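Long-range contact in methyltransferase 1 (Methanosarcina barkeri, PDB 2I2X), which carries a corrinoid prosthetic group that takes up the methyl group of methanol, delivered by MtaB, and passes it to coenzyme M through MtaA: residues B[177-191]-B[205-218]. Numbering follows the deposited sequence.
Sequences MLTGTALMTTTMYAF and IPFACGGGAVNQDF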
ATOM      1  N   MET B 177      -4.098  -6.664 -38.540  1.00 62.51           N
ATOM      2  CA  MET B 177      -3.982  -6.554 -37.096  1.00 61.13           C
ATOM      3  C   MET B 177      -4.694  -5.329 -36.543  1.00 59.90           C
ATOM      4  O   MET B 177      -4.585  -4.225 -37.091  1.00 60.15           O
ATOM      5  CB  MET B 177      -2.506  -6.509 -36.728  1.00 61.38           C
ATOM      6  CG  MET B 177      -2.207  -5.861 -35.414  1.00 61.88           C
ATOM      7  SD  MET B 177      -0.856  -6.742 -34.670  1.00 62.93           S
ATOM      8  CE  MET B 177      -1.744  -8.162 -34.033  1.00 63.51           C
ATOM      9  N   LEU B 178      -5.410  -5.535 -35.444  1.00 57.87           N
ATOM     10  CA  LEU B 178      -6.067  -4.452 -34.735  1.00 55.89           C
ATOM     11  C   LEU B 178      -5.362  -4.205 -33.407  1.00 54.46           C
ATOM     12  O   LEU B 178      -5.211  -5.140 -32.619  1.00 54.54           O
ATOM     13  CB  LEU B 178      -7.525  -4.829 -34.485  1.00 55.77           C
ATOM     14  CG  LEU B 178      -8.407  -3.827 -33.757  1.00 55.32           C
ATOM     15  CD1 LEU B 178      -8.592  -2.596 -34.630  1.00 54.96           C
ATOM     16  CD2 LEU B 178      -9.748  -4.471 -33.416  1.00 54.79           C
ATOM     17  N   THR B 179      -4.924  -2.966 -33.158  1.00 52.69           N
ATOM     18  CA  THR B 179      -4.391  -2.584 -31.824  1.00 50.64           C
ATOM     19  C   THR B 179      -5.390  -1.776 -31.009  1.00 49.38           C
ATOM     20  O   THR B 179      -6.159  -0.978 -31.552  1.00 49.12           O
ATOM     21  CB  THR B 179      -3.014  -1.818 -31.850  1.00 50.44           C
ATOM     22  OG1 THR B 179      -3.198  -0.476 -32.290  1.00 50.16           O
ATOM     23  CG2 THR B 179      -1.998  -2.487 -32.742  1.00 50.49           C
ATOM     24  N   GLY B 180      -5.366  -2.000 -29.696  1.00 48.26           N
ATOM     25  CA  GLY B 180      -6.167  -1.231 -28.740  1.00 46.43           C
ATOM     26  C   GLY B 180      -5.374  -0.829 -27.506  1.00 45.32           C
ATOM     27  O   GLY B 180      -4.528  -1.589 -27.017  1.00 45.68           O
ATOM     28  N   THR B 181      -5.653   0.365 -26.994  1.00 43.67           N
ATOM     29  CA  THR B 181      -4.945   0.904 -25.855  1.00 41.82           C
ATOM     30  C   THR B 181      -5.953   1.416 -24.848  1.00 41.18           C
ATOM     31  O   THR B 181      -6.730   2.327 -25.153  1.00 41.29           O
ATOM     32  CB  THR B 181      -4.013   2.037 -26.292  1.00 41.66           C
ATOM     33  OG1 THR B 181      -2.950   1.484 -27.066  1.00 40.62           O
ATOM     34  CG2 THR B 181      -3.404   2.766 -25.090  1.00 41.93           C
ATOM     35  N   ALA B 182      -5.952   0.821 -23.658  1.00 39.81           N
ATOM     36  CA  ALA B 182      -6.768   1.328 -22.551  1.00 38.85           C
ATOM     37  C   ALA B 182      -5.907   1.661 -21.328  1.00 37.99           C
ATOM     38  O   ALA B 182      -4.927   0.983 -21.060  1.00 37.81           O
ATOM     39  CB  ALA B 182      -7.856   0.358 -22.205  1.00 38.37           C
ATOM     40  N   LEU B 183      -6.261   2.722 -20.609  1.00 37.12           N
ATOM     41  CA  LEU B 183      -5.463   3.164 -19.470  1.00 37.11           C
ATOM     42  C   LEU B 183      -6.195   3.221 -18.139  1.00 37.36           C
ATOM     43  O   LEU B 183      -5.578   3.424 -17.086  1.00 37.29           O
ATOM     44  CB  LEU B 183      -4.813   4.520 -19.760  1.00 36.68           C
ATOM     45  CG  LEU B 183      -3.366   4.261 -20.149  1.00 36.25           C
ATOM     46  CD1 LEU B 183      -3.215   4.089 -21.649  1.00 33.41           C
ATOM     47  CD2 LEU B 183      -2.491   5.351 -19.612  1.00 36.27           C
ATOM     48  N   MET B 184      -7.507   3.049 -18.192  1.00 37.83           N
ATOM     49  CA  MET B 184      -8.327   3.116 -17.010  1.00 38.88           C
ATOM     50  C   MET B 184      -9.115   1.836 -16.814  1.00 39.47           C
ATOM     51  O   MET B 184      -9.572   1.233 -17.773  1.00 39.71           O
ATOM     52  CB  MET B 184      -9.254   4.320 -17.089  1.00 38.83           C
ATOM     53  CG  MET B 184      -8.514   5.643 -17.193  1.00 39.46           C
ATOM     54  SD  MET B 184      -9.595   7.075 -17.227  1.00 38.71           S
ATOM     55  CE  MET B 184     -10.072   7.277 -15.519  1.00 42.89           C
ATOM     56  N   THR B 185      -9.250   1.409 -15.567  1.00 40.53           N
ATOM     57  CA  THR B 185     -10.148   0.307 -15.224  1.00 41.84           C
ATOM     58  C   THR B 185     -11.540   0.593 -15.788  1.00 43.13           C
ATOM     59  O   THR B 185     -12.261  -0.307 -16.230  1.00 43.42           O
ATOM     60  CB  THR B 185     -10.257   0.112 -13.702  1.00 41.42           C
ATOM     61  OG1 THR B 185     -10.759   1.313 -13.101  1.00 40.54           O
ATOM     62  CG2 THR B 185      -8.896  -0.213 -13.110  1.00 41.39           C
ATOM     63  N   THR B 186     -11.863   1.882 -15.813  1.00 44.51           N
ATOM     64  CA  THR B 186     -13.160   2.414 -16.166  1.00 45.58           C
ATOM     65  C   THR B 186     -13.397   2.375 -17.683  1.00 46.24           C
ATOM     66  O   THR B 186     -14.446   2.769 -18.175  1.00 45.94           O
ATOM     67  CB  THR B 186     -13.256   3.846 -15.566  1.00 45.51           C
ATOM     68  OG1 THR B 186     -14.577   4.093 -15.095  1.00 46.99           O
ATOM     69  CG2 THR B 186     -12.838   4.923 -16.543  1.00 45.72           C
ATOM     70  N   THR B 187     -12.428   1.818 -18.403  1.00 47.68           N
ATOM     71  CA  THR B 187     -12.269   2.014 -19.841  1.00 48.71           C
ATOM     72  C   THR B 187     -11.742   0.767 -20.561  1.00 50.25           C
ATOM     73  O   THR B 187     -12.005   0.578 -21.744  1.00 50.02           O
ATOM     74  CB  THR B 187     -11.338   3.239 -20.097  1.00 48.51           C
ATOM     75  OG1 THR B 187     -12.105   4.333 -20.616  1.00 47.48           O
ATOM     76  CG2 THR B 187     -10.212   2.913 -21.039  1.00 47.38           C
ATOM     77  N   MET B 188     -10.999  -0.076 -19.843  1.00 52.40           N
ATOM     78  CA  MET B 188     -10.429  -1.312 -20.397  1.00 54.63           C
ATOM     79  C   MET B 188     -11.509  -2.244 -20.942  1.00 56.40           C
ATOM     80  O   MET B 188     -11.246  -3.063 -21.813  1.00 56.06           O
ATOM     81  CB  MET B 188      -9.600  -2.046 -19.338  1.00 54.32           C
ATOM     82  CG  MET B 188     -10.308  -2.089 -17.969  1.00 54.81           C
ATOM     83  SD  MET B 188      -9.371  -2.941 -16.681  1.00 53.75           S
ATOM     84  CE  MET B 188     -10.659  -3.226 -15.449  1.00 54.03           C
ATOM     85  N   TYR B 189     -12.722  -2.100 -20.413  1.00 58.90           N
ATOM     86  CA  TYR B 189     -13.847  -2.924 -20.826  1.00 61.47           C
ATOM     87  C   TYR B 189     -14.383  -2.651 -22.241  1.00 62.63           C
ATOM     88  O   TYR B 189     -15.221  -3.407 -22.740  1.00 63.23           O
ATOM     89  CB  TYR B 189     -14.964  -2.896 -19.771  1.00 62.03           C
ATOM     90  CG  TYR B 189     -14.794  -3.998 -18.747  1.00 63.67           C
ATOM     91  CD1 TYR B 189     -14.790  -3.722 -17.374  1.00 65.25           C
ATOM     92  CD2 TYR B 189     -14.598  -5.325 -19.158  1.00 65.55           C
ATOM     93  CE1 TYR B 189     -14.617  -4.755 -16.435  1.00 66.46           C
ATOM     94  CE2 TYR B 189     -14.426  -6.364 -18.237  1.00 66.45           C
ATOM     95  CZ  TYR B 189     -14.434  -6.077 -16.883  1.00 66.84           C
ATOM     96  OH  TYR B 189     -14.261  -7.115 -15.989  1.00 66.25           O
ATOM     97  N   ALA B 190     -13.887  -1.597 -22.888  1.00 63.64           N
ATOM     98  CA  ALA B 190     -14.255  -1.303 -24.268  1.00 64.44           C
ATOM     99  C   ALA B 190     -13.619  -2.309 -25.219  1.00 65.31           C
ATOM    100  O   ALA B 190     -13.936  -2.325 -26.407  1.00 65.65           O
ATOM    101  CB  ALA B 190     -13.863   0.115 -24.644  1.00 64.28           C
ATOM    102  N   PHE B 191     -12.724  -3.145 -24.696  1.00 66.31           N
ATOM    103  CA  PHE B 191     -12.150  -4.238 -25.480  1.00 67.65           C
ATOM    104  C   PHE B 191     -13.197  -5.346 -25.650  1.00 68.79           C
ATOM    105  O   PHE B 191     -13.250  -5.997 -26.695  1.00 68.53           O
ATOM    106  CB  PHE B 191     -10.885  -4.812 -24.825  1.00 67.32           C
ATOM    107  CG  PHE B 191      -9.690  -3.871 -24.811  1.00 67.31           C
ATOM    108  CD1 PHE B 191      -9.660  -2.708 -25.578  1.00 66.88           C
ATOM    109  CD2 PHE B 191      -8.567  -4.181 -24.032  1.00 66.76           C
ATOM    110  CE1 PHE B 191      -8.540  -1.865 -25.555  1.00 66.49           C
ATOM    111  CE2 PHE B 191      -7.451  -3.347 -24.009  1.00 65.93           C
ATOM    112  CZ  PHE B 191      -7.436  -2.189 -24.774  1.00 66.04           C
ATOM    113  N   ILE B 205      -9.324 -11.482 -37.172  1.00 75.04           N
ATOM    114  CA  ILE B 205      -7.959 -10.951 -37.104  1.00 73.64           C
ATOM    115  C   ILE B 205      -7.526 -10.800 -35.637  1.00 72.38           C
ATOM    116  O   ILE B 205      -8.377 -10.626 -34.753  1.00 72.28           O
ATOM    117  CB  ILE B 205      -7.786  -9.620 -37.906  1.00 73.82           C
ATOM    118  CG1 ILE B 205      -8.510  -8.451 -37.219  1.00 73.45           C
ATOM    119  CG2 ILE B 205      -8.214  -9.813 -39.392  1.00 74.04           C
ATOM    120  CD1 ILE B 205      -8.110  -7.076 -37.744  1.00 73.56           C
ATOM    121  N   PRO B 206      -6.209 -10.895 -35.364  1.00 71.07           N
ATOM    122  CA  PRO B 206      -5.781 -10.731 -33.973  1.00 69.90           C
ATOM    123  C   PRO B 206      -6.003  -9.300 -33.490  1.00 68.66           C
ATOM    124  O   PRO B 206      -5.862  -8.342 -34.259  1.00 68.37           O
ATOM    125  CB  PRO B 206      -4.282 -11.058 -34.014  1.00 69.94           C
ATOM    126  CG  PRO B 206      -4.043 -11.684 -35.338  1.00 70.45           C
ATOM    127  CD  PRO B 206      -5.070 -11.145 -36.263  1.00 70.87           C
ATOM    128  N   PHE B 207      -6.368  -9.179 -32.221  1.00 67.34           N
ATOM    129  CA  PHE B 207      -6.599  -7.891 -31.583  1.00 66.09           C
ATOM    130  C   PHE B 207      -5.551  -7.690 -30.503  1.00 65.05           C
ATOM    131  O   PHE B 207      -5.722  -8.170 -29.391  1.00 65.20           O
ATOM    132  CB  PHE B 207      -8.005  -7.892 -30.985  1.00 66.25           C
ATOM    133  CG  PHE B 207      -8.402  -6.609 -30.301  1.00 66.62           C
ATOM    134  CD1 PHE B 207      -7.780  -5.400 -30.603  1.00 66.72           C
ATOM    135  CD2 PHE B 207      -9.451  -6.611 -29.381  1.00 66.62           C
ATOM    136  CE1 PHE B 207      -8.173  -4.219 -29.971  1.00 67.05           C
ATOM    137  CE2 PHE B 207      -9.853  -5.434 -28.748  1.00 66.66           C
ATOM    138  CZ  PHE B 207      -9.211  -4.237 -29.042  1.00 66.51           C
ATOM    139  N   ALA B 208      -4.460  -7.005 -30.829  1.00 63.80           N
ATOM    140  CA  ALA B 208      -3.373  -6.819 -29.861  1.00 62.93           C
ATOM    141  C   ALA B 208      -3.641  -5.661 -28.880  1.00 62.34           C
ATOM    142  O   ALA B 208      -3.595  -4.486 -29.253  1.00 62.18           O
ATOM    143  CB  ALA B 208      -2.044  -6.636 -30.573  1.00 62.91           C
ATOM    144  N   CYS B 209      -3.911  -6.017 -27.625  1.00 61.30           N
ATOM    145  CA  CYS B 209      -4.289  -5.069 -26.592  1.00 60.37           C
ATOM    146  C   CYS B 209      -3.152  -4.697 -25.647  1.00 59.80           C
ATOM    147  O   CYS B 209      -2.367  -5.560 -25.240  1.00 59.95           O
ATOM    148  CB  CYS B 209      -5.413  -5.663 -25.765  1.00 60.61           C
ATOM    149  SG  CYS B 209      -6.895  -6.005 -26.695  1.00 60.91           S
ATOM    150  N   GLY B 210      -3.102  -3.419 -25.271  1.00 58.79           N
ATOM    151  CA  GLY B 210      -2.102  -2.905 -24.335  1.00 57.24           C
ATOM    152  C   GLY B 210      -2.579  -1.690 -23.567  1.00 56.24           C
ATOM    153  O   GLY B 210      -3.741  -1.291 -23.674  1.00 55.85           O
ATOM    154  N   GLY B 211      -1.672  -1.104 -22.794  1.00 55.60           N
ATOM    155  CA  GLY B 211      -1.995   0.040 -21.934  1.00 55.02           C
ATOM    156  C   GLY B 211      -1.848  -0.257 -20.448  1.00 54.75           C
ATOM    157  O   GLY B 211      -1.904  -1.417 -20.023  1.00 54.78           O
ATOM    158  N   GLY B 212      -1.679   0.798 -19.654  1.00 54.47           N
ATOM    159  CA  GLY B 212      -1.373   0.673 -18.238  1.00 53.78           C
ATOM    160  C   GLY B 212      -2.374  -0.157 -17.469  1.00 53.81           C
ATOM    161  O   GLY B 212      -2.001  -0.906 -16.571  1.00 53.72           O
ATOM    162  N   ALA B 213      -3.645  -0.036 -17.832  1.00 54.06           N
ATOM    163  CA  ALA B 213      -4.730  -0.671 -17.088  1.00 54.46           C
ATOM    164  C   ALA B 213      -4.923  -2.145 -17.431  1.00 55.06           C
ATOM    165  O   ALA B 213      -5.784  -2.805 -16.859  1.00 54.74           O
ATOM    166  CB  ALA B 213      -6.025   0.081 -17.305  1.00 53.97           C
ATOM    167  N   VAL B 214      -4.115  -2.660 -18.350  1.00 56.07           N
ATOM    168  CA  VAL B 214      -4.338  -3.987 -18.910  1.00 57.27           C
ATOM    169  C   VAL B 214      -3.193  -4.975 -18.660  1.00 58.33           C
ATOM    170  O   VAL B 214      -2.009  -4.610 -18.734  1.00 58.50           O
ATOM    171  CB  VAL B 214      -4.713  -3.880 -20.433  1.00 57.20           C
ATOM    172  CG1 VAL B 214      -3.868  -4.794 -21.325  1.00 56.65           C
ATOM    173  CG2 VAL B 214      -6.193  -4.127 -20.621  1.00 56.80           C
ATOM    174  N   ASN B 215      -3.569  -6.221 -18.361  1.00 59.41           N
ATOM    175  CA  ASN B 215      -2.618  -7.334 -18.245  1.00 60.69           C
ATOM    176  C   ASN B 215      -3.066  -8.593 -19.002  1.00 61.62           C
ATOM    177  O   ASN B 215      -4.146  -8.610 -19.615  1.00 61.95           O
ATOM    178  CB  ASN B 215      -2.263  -7.645 -16.772  1.00 60.39           C
ATOM    179  CG  ASN B 215      -3.444  -8.179 -15.962  1.00 60.36           C
ATOM    180  OD1 ASN B 215      -4.467  -8.612 -16.504  1.00 59.82           O
ATOM    181  ND2 ASN B 215      -3.291  -8.159 -14.645  1.00 60.83           N
ATOM    182  N   GLN B 216      -2.231  -9.633 -18.940  1.00 62.61           N
ATOM    183  CA  GLN B 216      -2.381 -10.853 -19.743  1.00 63.48           C
ATOM    184  C   GLN B 216      -3.690 -11.617 -19.516  1.00 64.00           C
ATOM    185  O   GLN B 216      -4.364 -12.007 -20.470  1.00 63.76           O
ATOM    186  CB  GLN B 216      -1.182 -11.772 -19.503  1.00 63.38           C
ATOM    187  CG  GLN B 216      -1.058 -12.906 -20.504  1.00 63.73           C
ATOM    188  CD  GLN B 216      -0.047 -13.948 -20.071  1.00 63.66           C
ATOM    189  OE1 GLN B 216      -0.410 -15.003 -19.546  1.00 63.58           O
ATOM    190  NE2 GLN B 216       1.229 -13.652 -20.272  1.00 63.20           N
ATOM    191  N   ASP B 217      -4.036 -11.824 -18.251  1.00 65.07           N
ATOM    192  CA  ASP B 217      -5.269 -12.515 -17.874  1.00 66.14           C
ATOM    193  C   ASP B 217      -6.522 -11.765 -18.324  1.00 66.86           C
ATOM    194  O   ASP B 217      -7.525 -12.390 -18.702  1.00 67.24           O
ATOM    195  CB  ASP B 217      -5.308 -12.774 -16.362  1.00 65.98           C
ATOM    196  CG  ASP B 217      -4.236 -13.755 -15.913  1.00 66.03           C
ATOM    197  OD1 ASP B 217      -4.077 -14.809 -16.574  1.00 65.16           O
ATOM    198  OD2 ASP B 217      -3.550 -13.470 -14.906  1.00 65.89           O
ATOM    199  N   PHE B 218      -6.459 -10.433 -18.301  1.00 67.40           N
ATOM    200  CA  PHE B 218      -7.563  -9.622 -18.799  1.00 67.67           C
ATOM    201  C   PHE B 218      -7.814  -9.807 -20.303  1.00 68.31           C
ATOM    202  O   PHE B 218      -8.958  -9.993 -20.713  1.00 68.24           O
ATOM    203  CB  PHE B 218      -7.384  -8.138 -18.449  1.00 67.27           C
ATOM    204  CG  PHE B 218      -8.568  -7.296 -18.820  1.00 66.14           C
ATOM    205  CD1 PHE B 218      -9.689  -7.252 -18.000  1.00 65.56           C
ATOM    206  CD2 PHE B 218      -8.577  -6.570 -20.006  1.00 65.02           C
ATOM    207  CE1 PHE B 218     -10.795  -6.491 -18.344  1.00 65.32           C
ATOM    208  CE2 PHE B 218      -9.678  -5.805 -20.360  1.00 65.10           C
ATOM    209  CZ  PHE B 218     -10.793  -5.766 -19.525  1.00 65.51           C
TER
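The rings of F191 and F207 meet edge to face: F207 turns its edge to one face of F191, with planes at 77° and CZ of F207 3.8 Å from CD1 of F191. The thiol of C209 wedges into the corner between them, with SG above that same face of F191, offset toward the rim, and over the centre of the F207 ring. L178 closes the opposite face of F207 with CD2, a CH-pi contact. With CG of F207 anti to the backbone N (chi1 -179°), its ring leans across the neighbouring strand until CE1 lies 3.6 Å from G180 N; a CB on G180 would run into it. Were F191 replaced by an alanine, the C209 sulfur would probably lose one of its two aromatic partners and the F207 edge the face it rests on.

Beneath this cluster, strands 177-181 and 207-210 lie side by side in the parallel sheet of the Rossmann-like B12-binding domain, joined by helix 190-199 as a beta-alpha-beta unit. L178 N gives a nearly straight bond to P206 O (3.1 Å), and A208 N returns to L178 O at 2.7 Å, though bent. G180 and G210 continue the alternation as far as A182 N, which reaches G210 O in the carbonyl plane.

Past the strand ends, A213 CB presses on L183 C at 3.3 Å, and M188 lays SD over one face of F218 in a Met-aromatic contact. The edge of F218 faces the Y189 ring, CE1 lying 3.6 Å from CE2 of Y189. N215 caps F218's helix, its OD1 accepting from F218 N. At this end of the sheet T181 OG1 and T185 OG1 both hydrogen-bond to the corrinoid, while L183 touches H136, the axial ligand of cobalt.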